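Local coordinates for protein PA1221 (Pseudomonas aeruginosa, PDB 4DG8) that belongs to the ANL superfamily of AMP-binding enzymes, carries a phosphopantetheine attachment region, and holds adenosine monophosphate in a pocket of this structure, at residues 206-211 with 243-248; 217-222 with 314-319; 262-267 with 279-284; 273-278 with 294-299; 321-326 with 331-336. All coordinates share one frame; numbering follows the deposited sequence.

Contact 1. Residues 206-211 with 243-248; sequences RFLVNS and GVLRQL
Leu208 on strand 206-209 and Leu248 on helix 242-250 bring the two backbones closest, with a separation of 7.6 Å from Leu208 CA to Leu248 CA, so the helix and the strand are joined by side chains alone. Leu208 does all the work on the strand side, and each of its two methyl groups has its own partner. Its CD1 meets Leu248 CD1 at 3.6 Å, methyl against methyl, while CD2 turns to Leu245 CD1, a looser touch at 4.1 Å. The side chain leaves the strand toward the helix, and with CG anti to the backbone N (chi1 171°) both branches are carried to it. Leu245 and Leu248 lie one turn apart on the same side of the helix, and each crosses Leu208 at about a right angle. Leu248 starts out directly toward the strand, whereas Leu245 sets off along its flank and comes closer only at its tip. All three leucines are buried, and the contact is purely apolar. Besides the helix, Leu208 also packs on Ala257 of strand 256-260, and its backbone bonds to Ser256. Strand 206-209 pairs on its other side with strand 231-234, and its Val209 reaches Ile222 of helix 217-226, so helix 242-250 covers the leucine side of a strand whose Val209 meets a second helix.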
# COMPACT_ATOMS: atom_id res chain seq x y z
N ARG A 206 -15.97 -9.43 5.26
CA ARG A 206 -15.59 -8.72 6.46
C ARG A 206 -14.07 -8.65 6.52
O ARG A 206 -13.39 -9.57 6.99
CB ARG A 206 -16.16 -9.42 7.69
CG ARG A 206 -17.70 -9.45 7.71
CD ARG A 206 -18.26 -10.21 8.91
NE ARG A 206 -17.96 -9.54 10.18
CZ ARG A 206 -18.71 -8.59 10.73
NH1 ARG A 206 -19.81 -8.15 10.13
NH2 ARG A 206 -18.34 -8.05 11.88
N PHE A 207 -13.56 -7.48 6.13
CA PHE A 207 -12.13 -7.30 5.93
C PHE A 207 -11.46 -6.80 7.18
O PHE A 207 -11.92 -5.86 7.80
CB PHE A 207 -11.85 -6.31 4.79
CG PHE A 207 -11.63 -6.97 3.49
CD1 PHE A 207 -12.70 -7.24 2.64
CD2 PHE A 207 -10.36 -7.36 3.10
CE1 PHE A 207 -12.50 -7.88 1.44
CE2 PHE A 207 -10.15 -7.99 1.89
CZ PHE A 207 -11.21 -8.24 1.06
N LEU A 208 -10.37 -7.47 7.55
CA LEU A 208 -9.48 -6.95 8.55
C LEU A 208 -8.90 -5.65 8.00
O LEU A 208 -8.36 -5.62 6.90
CB LEU A 208 -8.35 -7.95 8.79
CG LEU A 208 -7.23 -7.42 9.68
CD1 LEU A 208 -7.77 -7.14 11.06
CD2 LEU A 208 -6.08 -8.41 9.75
N VAL A 209 -9.06 -4.57 8.75
CA VAL A 209 -8.42 -3.31 8.41
C VAL A 209 -7.27 -3.09 9.38
O VAL A 209 -7.47 -2.83 10.57
CB VAL A 209 -9.40 -2.12 8.49
CG1 VAL A 209 -8.64 -0.77 8.33
CG2 VAL A 209 -10.49 -2.28 7.45
N ASN A 210 -6.07 -3.23 8.83
CA ASN A 210 -4.82 -3.29 9.56
C ASN A 210 -3.70 -2.39 8.98
O ASN A 210 -3.00 -1.69 9.70
CB ASN A 210 -4.40 -4.75 9.76
CG ASN A 210 -3.06 -4.88 10.46
OD1 ASN A 210 -2.91 -4.48 11.62
ND2 ASN A 210 -2.08 -5.42 9.75
N SER A 211 -3.44 -2.55 7.68
CA SER A 211 -2.46 -1.74 6.95
C SER A 211 -2.70 -0.24 7.07
O SER A 211 -3.78 0.23 6.76
CB SER A 211 -2.45 -2.14 5.47
OG SER A 211 -2.29 -3.53 5.32
N GLY A 243 -2.44 -13.50 18.71
CA GLY A 243 -3.51 -13.26 19.66
C GLY A 243 -4.49 -12.22 19.15
O GLY A 243 -5.70 -12.46 19.14
N VAL A 244 -3.97 -11.08 18.72
CA VAL A 244 -4.82 -10.00 18.19
C VAL A 244 -5.61 -10.47 16.96
O VAL A 244 -6.80 -10.17 16.84
CB VAL A 244 -4.00 -8.71 17.88
CG1 VAL A 244 -4.86 -7.69 17.14
CG2 VAL A 244 -3.42 -8.10 19.16
N LEU A 245 -4.97 -11.20 16.05
CA LEU A 245 -5.68 -11.73 14.89
C LEU A 245 -6.80 -12.68 15.32
O LEU A 245 -7.94 -12.59 14.83
CB LEU A 245 -4.73 -12.46 13.92
CG LEU A 245 -5.42 -12.99 12.66
CD1 LEU A 245 -6.21 -11.87 11.96
CD2 LEU A 245 -4.43 -13.68 11.67
N ARG A 246 -6.46 -13.60 16.22
CA ARG A 246 -7.43 -14.54 16.77
C ARG A 246 -8.64 -13.82 17.37
O ARG A 246 -9.77 -14.26 17.22
CB ARG A 246 -6.78 -15.42 17.84
CG ARG A 246 -6.09 -16.68 17.32
CD ARG A 246 -5.50 -17.46 18.51
NE ARG A 246 -4.68 -18.60 18.10
CZ ARG A 246 -5.13 -19.84 17.93
NH1 ARG A 246 -6.41 -20.11 18.12
NH2 ARG A 246 -4.31 -20.81 17.55
N GLN A 247 -8.39 -12.69 18.03
CA GLN A 247 -9.47 -11.91 18.64
C GLN A 247 -10.33 -11.27 17.57
O GLN A 247 -11.56 -11.27 17.64
CB GLN A 247 -8.91 -10.79 19.49
CG GLN A 247 -9.11 -10.99 20.96
CD GLN A 247 -8.63 -9.79 21.74
OE1 GLN A 247 -7.44 -9.45 21.70
NE2 GLN A 247 -9.55 -9.11 22.42
N LEU A 248 -9.66 -10.70 16.58
CA LEU A 248 -10.34 -9.97 15.52
C LEU A 248 -11.23 -10.90 14.69
O LEU A 248 -12.30 -10.50 14.25
CB LEU A 248 -9.33 -9.22 14.66
CG LEU A 248 -8.69 -8.01 15.37
CD1 LEU A 248 -7.50 -7.43 14.61
CD2 LEU A 248 -9.76 -6.95 15.68

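Contact 2. Residues 217-222 with 314-319; sequences AATLEI and NTTFTC
Thr316 and Phe317, which meet Thr219 and Leu220 of helix 217-226, lie in the loop just beyond the Tyr-Gly-Pro-Thr-Glu motif of this family, near the nucleotide pocket: the Phe317 side chain is about 7 Å from the bound adenosine monophosphate. Leu220 puts its CD2 methyl against the outer end of the phenyl ring, 3.7 Å from Phe317 CE2, approaching obliquely. The ring is backed within its own loop by Thr316 CG2, which sits 3.9 Å above the ring plane of Phe317, near its rim. One residue earlier on the helix, Thr219 CB rests 3.6 Å from Thr316 OG1. The Thr219 hydroxyl is engaged by Tyr168 through a hydrogen bond. Thr315 and Thr316 both have positive phi (63° and 74°), unusual for beta-branched residues, a bend consistent with the Thr316 side chain facing the helix. The bend is further tied down by Thr316 N, bonded to Asp216 just ahead of the helix. Leu192 of helix 186-193 packs on Thr219, Thr316 and Phe317 alike, so that helix lies along one side of the contact, and the loop runs on into strand 319-322 of the five-stranded sheet.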
# COMPACT_ATOMS: atom_id res chain seq x y z
N ALA A 217 -2.22 -1.21 0.30
CA ALA A 217 -2.91 -2.42 0.77
C ALA A 217 -4.22 -2.00 1.46
O ALA A 217 -5.25 -2.69 1.39
CB ALA A 217 -2.02 -3.24 1.74
N ALA A 218 -4.15 -0.85 2.12
CA ALA A 218 -5.32 -0.26 2.77
C ALA A 218 -6.48 -0.10 1.80
O ALA A 218 -7.63 -0.29 2.18
CB ALA A 218 -4.96 1.09 3.42
N THR A 219 -6.17 0.27 0.56
CA THR A 219 -7.22 0.45 -0.43
C THR A 219 -8.08 -0.80 -0.55
O THR A 219 -9.32 -0.74 -0.66
CB THR A 219 -6.62 0.77 -1.81
OG1 THR A 219 -5.74 1.89 -1.69
CG2 THR A 219 -7.73 1.08 -2.81
N LEU A 220 -7.41 -1.95 -0.55
CA LEU A 220 -8.13 -3.22 -0.60
C LEU A 220 -8.89 -3.48 0.71
O LEU A 220 -10.06 -3.87 0.71
CB LEU A 220 -7.17 -4.37 -0.87
CG LEU A 220 -7.80 -5.76 -0.77
CD1 LEU A 220 -8.88 -5.92 -1.85
CD2 LEU A 220 -6.73 -6.82 -0.90
N GLU A 221 -8.20 -3.29 1.84
CA GLU A 221 -8.84 -3.62 3.12
C GLU A 221 -10.13 -2.83 3.37
O GLU A 221 -11.13 -3.36 3.85
CB GLU A 221 -7.86 -3.41 4.27
CG GLU A 221 -6.67 -4.36 4.21
CD GLU A 221 -5.60 -4.02 5.21
OE1 GLU A 221 -5.83 -3.13 6.07
OE2 GLU A 221 -4.53 -4.65 5.14
N ILE A 222 -10.09 -1.55 3.03
CA ILE A 222 -11.21 -0.66 3.28
C ILE A 222 -12.25 -0.76 2.19
O ILE A 222 -13.40 -1.14 2.44
CB ILE A 222 -10.72 0.78 3.46
CG1 ILE A 222 -9.82 0.84 4.71
CG2 ILE A 222 -11.91 1.76 3.57
CD1 ILE A 222 -8.92 2.10 4.79
N ASN A 314 0.13 1.25 -10.27
CA ASN A 314 -1.01 0.49 -10.80
C ASN A 314 -2.10 0.19 -9.77
O ASN A 314 -2.83 -0.80 -9.90
CB ASN A 314 -0.60 -0.69 -11.70
CG ASN A 314 -1.76 -1.19 -12.59
OD1 ASN A 314 -2.62 -0.42 -13.04
ND2 ASN A 314 -1.78 -2.50 -12.83
N THR A 315 -2.09 0.93 -8.67
CA THR A 315 -3.16 0.86 -7.68
C THR A 315 -3.31 -0.51 -7.00
O THR A 315 -4.20 -1.29 -7.38
CB THR A 315 -4.54 1.34 -8.25
OG1 THR A 315 -4.35 2.55 -9.00
CG2 THR A 315 -5.56 1.59 -7.09
N THR A 316 -2.46 -0.80 -6.01
CA THR A 316 -2.58 -2.06 -5.27
C THR A 316 -2.12 -3.32 -6.02
O THR A 316 -1.01 -3.81 -5.77
CB THR A 316 -3.96 -2.23 -4.62
OG1 THR A 316 -4.29 -1.02 -3.92
CG2 THR A 316 -3.96 -3.40 -3.64
N PHE A 317 -3.03 -3.98 -6.72
CA PHE A 317 -2.67 -5.20 -7.44
C PHE A 317 -2.60 -5.01 -8.95
O PHE A 317 -3.36 -4.24 -9.54
CB PHE A 317 -3.69 -6.31 -7.17
CG PHE A 317 -3.70 -6.80 -5.76
CD1 PHE A 317 -2.55 -6.75 -4.99
CD2 PHE A 317 -4.86 -7.35 -5.21
CE1 PHE A 317 -2.55 -7.23 -3.68
CE2 PHE A 317 -4.87 -7.82 -3.91
CZ PHE A 317 -3.72 -7.75 -3.14
N THR A 318 -1.70 -5.76 -9.56
CA THR A 318 -1.55 -5.85 -11.00
C THR A 318 -1.92 -7.28 -11.41
O THR A 318 -2.76 -7.48 -12.28
CB THR A 318 -0.14 -5.44 -11.45
OG1 THR A 318 0.04 -4.04 -11.17
CG2 THR A 318 0.02 -5.65 -12.94
N CYS A 319 -1.24 -8.25 -10.82
CA CYS A 319 -1.63 -9.65 -10.98
C CYS A 319 -1.98 -10.30 -9.64
O CYS A 319 -1.42 -9.96 -8.60
CB CYS A 319 -0.50 -10.45 -11.63
SG CYS A 319 0.07 -9.79 -13.20

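Contact 3. Residues 262-267 with 279-284; sequences SLFNTL and RQLLTG
Phe264 packs on Leu281 and Thr283 in a helix-on-sheet contact inside a beta-alpha-beta crossover, where helix 261-270 links the adjacent parallel strands 256-260 and 280-284 and lies against the second of them. Alternation along the strand decides who takes part: Leu281 and Thr283 face the helix, while Leu282 between them points to the opposite side, onto Trp258. Phe264 is the helix residue that does the touching. Its CG is anti to the backbone N (chi1 174°), which extends the ring over the sheet. The Leu281 methyl CD2 comes in at the ring's edge, near its plane, 3.9 Å from Phe264 CE1. Nearer the backbone, Thr283 OG1 lies 3.7 Å from Phe264 CB, and the two side chains cross at about a right angle. That hydroxyl is buried, but it is satisfied by a hydrogen bond to the carbonyl oxygen of Leu259 on the neighbouring strand, so it can sit beside an apolar side chain. On the helix, Ser262 O is gripped twice, by the backbone amide of Thr266 at 3.0 Å and by Thr266 OG1 at 2.9 Å, the two donors arriving from opposite faces of the carbonyl plane. At the end of the strand segment, Gly284 touches the bound adenosine monophosphate. His292, Val293 and Ala296 of helix 290-299 also touch Phe264, while Leu305 of strand 304-309 flanks both Leu281 and Thr283, so the aromatic group is held between two helices and the sheet.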
# COMPACT_ATOMS: atom_id res chain seq x y z
N SER A 262 6.03 -11.04 5.00
CA SER A 262 6.85 -11.31 6.20
C SER A 262 5.96 -11.46 7.43
O SER A 262 6.24 -12.30 8.30
CB SER A 262 7.98 -10.27 6.37
OG SER A 262 7.45 -8.98 6.57
N LEU A 263 4.83 -10.73 7.48
CA LEU A 263 3.88 -10.89 8.58
C LEU A 263 3.18 -12.26 8.53
O LEU A 263 3.03 -12.95 9.54
CB LEU A 263 2.83 -9.76 8.58
CG LEU A 263 1.80 -9.79 9.73
CD1 LEU A 263 2.46 -9.91 11.13
CD2 LEU A 263 0.83 -8.60 9.68
N PHE A 264 2.76 -12.63 7.32
CA PHE A 264 2.25 -13.96 7.05
C PHE A 264 3.24 -15.01 7.58
O PHE A 264 2.88 -15.87 8.37
CB PHE A 264 1.99 -14.12 5.55
CG PHE A 264 1.59 -15.50 5.12
CD1 PHE A 264 0.26 -15.91 5.15
CD2 PHE A 264 2.55 -16.40 4.66
CE1 PHE A 264 -0.10 -17.18 4.73
CE2 PHE A 264 2.19 -17.67 4.25
CZ PHE A 264 0.86 -18.06 4.28
N ASN A 265 4.49 -14.92 7.16
CA ASN A 265 5.50 -15.91 7.54
C ASN A 265 5.65 -16.02 9.06
O ASN A 265 5.71 -17.13 9.61
CB ASN A 265 6.85 -15.55 6.91
CG ASN A 265 6.82 -15.64 5.41
OD1 ASN A 265 5.89 -16.21 4.85
ND2 ASN A 265 7.85 -15.10 4.76
N THR A 266 5.71 -14.88 9.74
CA THR A 266 5.81 -14.85 11.19
C THR A 266 4.62 -15.50 11.88
O THR A 266 4.78 -16.32 12.79
CB THR A 266 5.96 -13.41 11.69
OG1 THR A 266 7.04 -12.80 10.99
CG2 THR A 266 6.27 -13.39 13.18
N LEU A 267 3.42 -15.12 11.47
CA LEU A 267 2.21 -15.66 12.07
C LEU A 267 2.19 -17.16 11.86
O LEU A 267 1.84 -17.92 12.76
CB LEU A 267 0.96 -15.01 11.47
CG LEU A 267 0.77 -13.51 11.72
CD1 LEU A 267 -0.48 -13.02 11.00
CD2 LEU A 267 0.70 -13.20 13.20
N ARG A 279 -11.76 -16.82 5.53
CA ARG A 279 -12.27 -17.41 4.30
C ARG A 279 -11.33 -17.15 3.11
O ARG A 279 -11.06 -18.03 2.29
CB ARG A 279 -13.71 -16.95 4.01
CG ARG A 279 -14.78 -17.65 4.89
CD ARG A 279 -16.22 -17.34 4.43
NE ARG A 279 -17.08 -18.45 4.83
CZ ARG A 279 -17.75 -19.22 3.99
NH1 ARG A 279 -17.73 -18.99 2.69
NH2 ARG A 279 -18.47 -20.22 4.47
N GLN A 280 -10.83 -15.92 3.03
CA GLN A 280 -9.85 -15.57 2.01
C GLN A 280 -8.74 -14.72 2.62
O GLN A 280 -8.98 -13.74 3.35
CB GLN A 280 -10.52 -14.88 0.80
CG GLN A 280 -11.31 -13.63 1.17
CD GLN A 280 -12.36 -13.18 0.13
OE1 GLN A 280 -12.59 -13.82 -0.90
NE2 GLN A 280 -13.01 -12.05 0.43
N LEU A 281 -7.51 -15.14 2.34
CA LEU A 281 -6.30 -14.49 2.81
C LEU A 281 -5.45 -14.13 1.60
O LEU A 281 -5.10 -14.99 0.79
CB LEU A 281 -5.53 -15.44 3.74
CG LEU A 281 -4.19 -14.97 4.32
CD1 LEU A 281 -4.29 -13.55 4.90
CD2 LEU A 281 -3.69 -15.94 5.38
N LEU A 282 -5.17 -12.84 1.44
CA LEU A 282 -4.29 -12.36 0.38
C LEU A 282 -2.98 -11.93 1.02
O LEU A 282 -2.96 -11.33 2.09
CB LEU A 282 -4.93 -11.19 -0.38
CG LEU A 282 -6.34 -11.50 -0.90
CD1 LEU A 282 -7.38 -11.06 0.13
CD2 LEU A 282 -6.59 -10.80 -2.21
N THR A 283 -1.89 -12.30 0.37
CA THR A 283 -0.56 -11.99 0.85
C THR A 283 0.31 -11.62 -0.35
O THR A 283 -0.12 -11.75 -1.50
CB THR A 283 0.06 -13.17 1.62
OG1 THR A 283 1.33 -12.76 2.14
CG2 THR A 283 0.24 -14.38 0.70
N GLY A 284 1.50 -11.09 -0.10
CA GLY A 284 2.33 -10.58 -1.17
C GLY A 284 3.20 -9.43 -0.71
O GLY A 284 3.56 -9.34 0.47

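Contact 4. Residues 273-278 with 294-299; sequences DCLGGL and RRALLR
Asp273 and Arg299 form a salt bridge between the loop that follows helix 261-270 and the last turn of helix 290-299. The carboxylate lies alongside the guanidinium edge: Arg299 NE reaches Asp273 OD1 at 2.7 Å in an almost straight bond (172° at the hydrogen), and Arg299 NH2 makes a weak second bond to Asp273 OD2 at 3.5 Å. OD1 offers its syn lone pair, on the side of the other oxygen, and it lies practically in the guanidinium plane. The two flat groups are nearly coplanar, 24° apart, which suits such a paired, though unequal, grip. Arg299 gets there by a bent chain. CG is anti to the backbone N, and the turn at chi2 (59°) swings CD round before the chain straightens again; the fold leaves Arg299 CG only 3.3 Å from Asp273 OD1, so the carboxylate oxygen is hugged by the aliphatic part as well as by NE. Asp273 leaves its backbone toward one flank, and its end then comes nearer the helix. Deeper in, Leu275 CD1 touches Ala296 CB at 4.3 Å, a light apolar contact beside which Phe264 and Val268 of helix 261-270 also pack on Ala296. Chemically, the contact grades from buried apolar atoms to an ion pair near the surface. Both charged residues also touch a crystal neighbour, so their observed positions may owe something to the lattice; solvent would probably screen the pair and soften its contribution.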
# COMPACT_ATOMS: atom_id res chain seq x y z
N ASP A 273 -2.42 -21.86 13.48
CA ASP A 273 -3.85 -21.90 13.73
C ASP A 273 -4.48 -20.51 13.90
O ASP A 273 -5.70 -20.41 13.92
CB ASP A 273 -4.21 -22.78 14.94
CG ASP A 273 -4.11 -24.28 14.65
OD1 ASP A 273 -3.98 -24.66 13.46
OD2 ASP A 273 -4.20 -25.07 15.61
N CYS A 274 -3.68 -19.44 14.02
CA CYS A 274 -4.30 -18.12 14.20
C CYS A 274 -5.07 -17.66 12.95
O CYS A 274 -5.85 -16.71 12.99
CB CYS A 274 -3.31 -17.05 14.65
SG CYS A 274 -2.21 -16.41 13.38
N LEU A 275 -4.84 -18.34 11.84
CA LEU A 275 -5.54 -17.99 10.60
C LEU A 275 -6.95 -18.59 10.57
O LEU A 275 -7.78 -18.17 9.75
CB LEU A 275 -4.75 -18.46 9.39
CG LEU A 275 -3.30 -17.95 9.36
CD1 LEU A 275 -2.57 -18.56 8.17
CD2 LEU A 275 -3.24 -16.41 9.37
N GLY A 276 -7.22 -19.56 11.45
CA GLY A 276 -8.49 -20.27 11.44
C GLY A 276 -9.68 -19.33 11.44
O GLY A 276 -9.73 -18.38 12.22
N GLY A 277 -10.64 -19.57 10.56
CA GLY A 277 -11.79 -18.68 10.46
C GLY A 277 -11.70 -17.66 9.32
O GLY A 277 -12.70 -17.05 8.95
N LEU A 278 -10.50 -17.47 8.76
CA LEU A 278 -10.37 -16.69 7.52
C LEU A 278 -10.89 -17.46 6.31
O LEU A 278 -10.57 -18.64 6.13
CB LEU A 278 -8.91 -16.27 7.27
CG LEU A 278 -8.34 -15.22 8.22
CD1 LEU A 278 -6.88 -14.89 7.83
CD2 LEU A 278 -9.20 -13.96 8.21
N ARG A 294 3.18 -23.50 2.21
CA ARG A 294 2.97 -24.93 2.41
C ARG A 294 2.48 -25.17 3.84
O ARG A 294 1.48 -25.87 4.05
CB ARG A 294 4.28 -25.72 2.19
CG ARG A 294 4.52 -26.21 0.75
CD ARG A 294 5.85 -27.00 0.61
NE ARG A 294 5.75 -28.38 1.11
CZ ARG A 294 5.38 -29.41 0.36
NH1 ARG A 294 5.09 -29.21 -0.92
NH2 ARG A 294 5.30 -30.64 0.87
N ARG A 295 3.17 -24.62 4.83
CA ARG A 295 2.75 -24.87 6.20
C ARG A 295 1.30 -24.38 6.45
O ARG A 295 0.46 -25.08 7.06
CB ARG A 295 3.75 -24.26 7.19
CG ARG A 295 3.56 -24.76 8.60
CD ARG A 295 4.58 -24.19 9.60
NE ARG A 295 4.27 -24.67 10.94
CZ ARG A 295 4.62 -24.06 12.06
NH1 ARG A 295 5.34 -22.95 12.01
NH2 ARG A 295 4.27 -24.56 13.23
N ALA A 296 1.01 -23.18 5.94
CA ALA A 296 -0.33 -22.61 6.08
C ALA A 296 -1.40 -23.48 5.41
O ALA A 296 -2.35 -23.90 6.07
CB ALA A 296 -0.39 -21.15 5.56
N LEU A 297 -1.23 -23.77 4.12
CA LEU A 297 -2.27 -24.48 3.38
C LEU A 297 -2.46 -25.92 3.83
O LEU A 297 -3.59 -26.44 3.82
CB LEU A 297 -2.06 -24.38 1.87
CG LEU A 297 -2.27 -22.94 1.38
CD1 LEU A 297 -2.16 -22.88 -0.13
CD2 LEU A 297 -3.61 -22.42 1.86
N LEU A 298 -1.37 -26.56 4.24
CA LEU A 298 -1.46 -27.91 4.79
C LEU A 298 -2.21 -27.90 6.11
O LEU A 298 -2.86 -28.89 6.45
CB LEU A 298 -0.07 -28.55 4.94
CG LEU A 298 0.61 -28.85 3.60
CD1 LEU A 298 2.04 -29.36 3.78
CD2 LEU A 298 -0.23 -29.86 2.81
N ARG A 299 -2.14 -26.80 6.86
CA ARG A 299 -2.98 -26.70 8.07
C ARG A 299 -4.45 -26.29 7.80
O ARG A 299 -5.37 -26.70 8.50
CB ARG A 299 -2.32 -25.75 9.09
CG ARG A 299 -2.96 -25.74 10.46
CD ARG A 299 -2.94 -27.13 11.09
NE ARG A 299 -3.68 -27.14 12.35
CZ ARG A 299 -4.12 -28.24 12.96
NH1 ARG A 299 -3.90 -29.44 12.42
NH2 ARG A 299 -4.77 -28.13 14.11

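Contact 5. Residues 321-326 with 331-336; sequences HVVTDD and DDIPIG
His321 and Pro334 pack together across the connection between strands 319-322 and 337-338, and the histidine can be followed outward atom by atom. His321 CB is wedged against the opposing backbone, 3.4 Å from Pro334 O and 3.4 Å from Gly336 N; Gly336 has no side chain, which leaves room for it. His321 CG, anti to the backbone N (chi1 178°), faces Pro334 O and CB and carries the imidazole over the proline. There Pro334 CB stands over one face, 3.7 Å from the centroid of the His321 ring and 14° off its normal, a CH-pi contact. On one side His321 ND1 is 3.9 Å from Gly336 CA; on the other, His321 CD2 has Ile333 CG2 at the ring edge, 4.1 Å away. Farther out, His321 CE1 faces Pro334 CB and CG. At the tip, His321 NE2 lies 3.6 Å from Pro334 CG and is hydrogen-bonded to Asp327 OD2, which would hold the ring's rotation; the same carboxylate oxygen takes the Thr324 backbone amide. Ile333 CG2 is shared, also reaching Val323 CG2 at 3.7 Å, and both of these residues pack on Val293 of helix 290-299. Pro334 O accepts a bond from Asn307 ND2. Just beyond, Ile335 and Gly336 both face Leu412 in a classic beta bulge, and the Ile335 side chain lies about 4 Å from the adenosine monophosphate, placing this connection beside the bound nucleotide.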
# COMPACT_ATOMS: atom_id res chain seq x y z
N HIS A 321 -2.91 -14.45 -8.04
CA HIS A 321 -2.96 -15.89 -8.30
C HIS A 321 -3.60 -16.61 -7.12
O HIS A 321 -3.15 -16.48 -5.99
CB HIS A 321 -1.54 -16.43 -8.57
CG HIS A 321 -1.50 -17.91 -8.80
ND1 HIS A 321 -2.09 -18.51 -9.89
CD2 HIS A 321 -0.93 -18.91 -8.08
CE1 HIS A 321 -1.90 -19.82 -9.82
NE2 HIS A 321 -1.20 -20.08 -8.73
N VAL A 322 -4.66 -17.37 -7.37
CA VAL A 322 -5.24 -18.18 -6.32
C VAL A 322 -4.36 -19.42 -6.17
O VAL A 322 -4.17 -20.17 -7.13
CB VAL A 322 -6.70 -18.54 -6.62
CG1 VAL A 322 -7.18 -19.64 -5.69
CG2 VAL A 322 -7.59 -17.30 -6.48
N VAL A 323 -3.80 -19.61 -4.98
CA VAL A 323 -2.82 -20.67 -4.78
C VAL A 323 -3.44 -22.06 -4.85
O VAL A 323 -4.43 -22.32 -4.18
CB VAL A 323 -2.08 -20.52 -3.43
CG1 VAL A 323 -1.15 -21.73 -3.21
CG2 VAL A 323 -1.31 -19.22 -3.41
N THR A 324 -2.87 -22.95 -5.67
CA THR A 324 -3.39 -24.31 -5.74
C THR A 324 -2.54 -25.34 -5.03
O THR A 324 -1.41 -25.07 -4.59
CB THR A 324 -3.52 -24.83 -7.19
OG1 THR A 324 -2.23 -24.79 -7.84
CG2 THR A 324 -4.54 -24.03 -7.97
N ASP A 325 -3.07 -26.55 -4.99
CA ASP A 325 -2.38 -27.70 -4.43
C ASP A 325 -1.05 -27.95 -5.14
O ASP A 325 -0.02 -28.17 -4.50
CB ASP A 325 -3.27 -28.93 -4.54
CG ASP A 325 -2.64 -30.15 -3.93
OD1 ASP A 325 -2.27 -30.06 -2.73
OD2 ASP A 325 -2.46 -31.16 -4.65
N ASP A 326 -1.06 -27.91 -6.47
CA ASP A 326 0.15 -28.11 -7.26
C ASP A 326 1.21 -27.05 -7.01
O ASP A 326 2.41 -27.34 -7.02
CB ASP A 326 -0.20 -28.09 -8.74
CG ASP A 326 -0.08 -29.44 -9.35
OD1 ASP A 326 -0.09 -30.43 -8.59
OD2 ASP A 326 0.03 -29.52 -10.59
N ASP A 331 9.10 -23.88 -6.88
CA ASP A 331 10.17 -23.12 -6.22
C ASP A 331 9.64 -21.75 -5.83
O ASP A 331 10.23 -21.06 -5.00
CB ASP A 331 11.38 -22.92 -7.15
CG ASP A 331 12.30 -24.13 -7.22
OD1 ASP A 331 11.99 -25.21 -6.67
OD2 ASP A 331 13.37 -24.00 -7.87
N ASP A 332 8.55 -21.33 -6.47
CA ASP A 332 7.93 -20.03 -6.19
C ASP A 332 6.44 -20.13 -6.45
O ASP A 332 6.03 -20.89 -7.31
CB ASP A 332 8.51 -18.96 -7.12
CG ASP A 332 8.21 -19.24 -8.60
OD1 ASP A 332 8.88 -20.11 -9.19
OD2 ASP A 332 7.30 -18.60 -9.18
N ILE A 333 5.64 -19.35 -5.73
CA ILE A 333 4.20 -19.25 -6.00
C ILE A 333 3.99 -18.29 -7.15
O ILE A 333 4.45 -17.14 -7.08
CB ILE A 333 3.43 -18.69 -4.79
CG1 ILE A 333 3.73 -19.49 -3.52
CG2 ILE A 333 1.92 -18.63 -5.09
CD1 ILE A 333 3.38 -20.97 -3.62
N PRO A 334 3.29 -18.73 -8.23
CA PRO A 334 3.00 -17.82 -9.35
C PRO A 334 2.36 -16.53 -8.84
O PRO A 334 1.72 -16.55 -7.77
CB PRO A 334 1.97 -18.61 -10.18
CG PRO A 334 2.26 -20.05 -9.89
CD PRO A 334 2.73 -20.08 -8.43
N ILE A 335 2.59 -15.43 -9.55
CA ILE A 335 1.86 -14.19 -9.28
C ILE A 335 0.64 -14.13 -10.21
O ILE A 335 -0.15 -13.19 -10.17
CB ILE A 335 2.72 -12.91 -9.40
CG1 ILE A 335 3.33 -12.76 -10.79
CG2 ILE A 335 3.79 -12.90 -8.30
CD1 ILE A 335 4.22 -11.49 -10.97
N GLY A 336 0.49 -15.17 -11.02
CA GLY A 336 -0.73 -15.38 -11.78
C GLY A 336 -0.98 -14.52 -13.00
O GLY A 336 -0.12 -14.40 -13.89

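Contacts 1, 2, 3 and 5 are buried, whereas contact 4 is partly exposed and is the one that carries a salt bridge across its segments. Contacts 3 and 5 reach the same five-stranded sheet, and helix 290-299, a partner in contact 4, also covers side chains of both. Contacts 3 and 4 merge where Phe264 meets Ala296, and Leu245 of contact 1 packs on Leu275 of contact 4. On the other face of strand 280-284, Phe317 of contact 2 touches Leu282, the strand residue that contact 3 leaves facing away. Glu221 ties contact 2 to contact 1 through probable hydrogen bonds to Asn210 and Ser211. Contacts 2, 3 and 5 each have a residue within about 7 Å of the bound adenosine monophosphate.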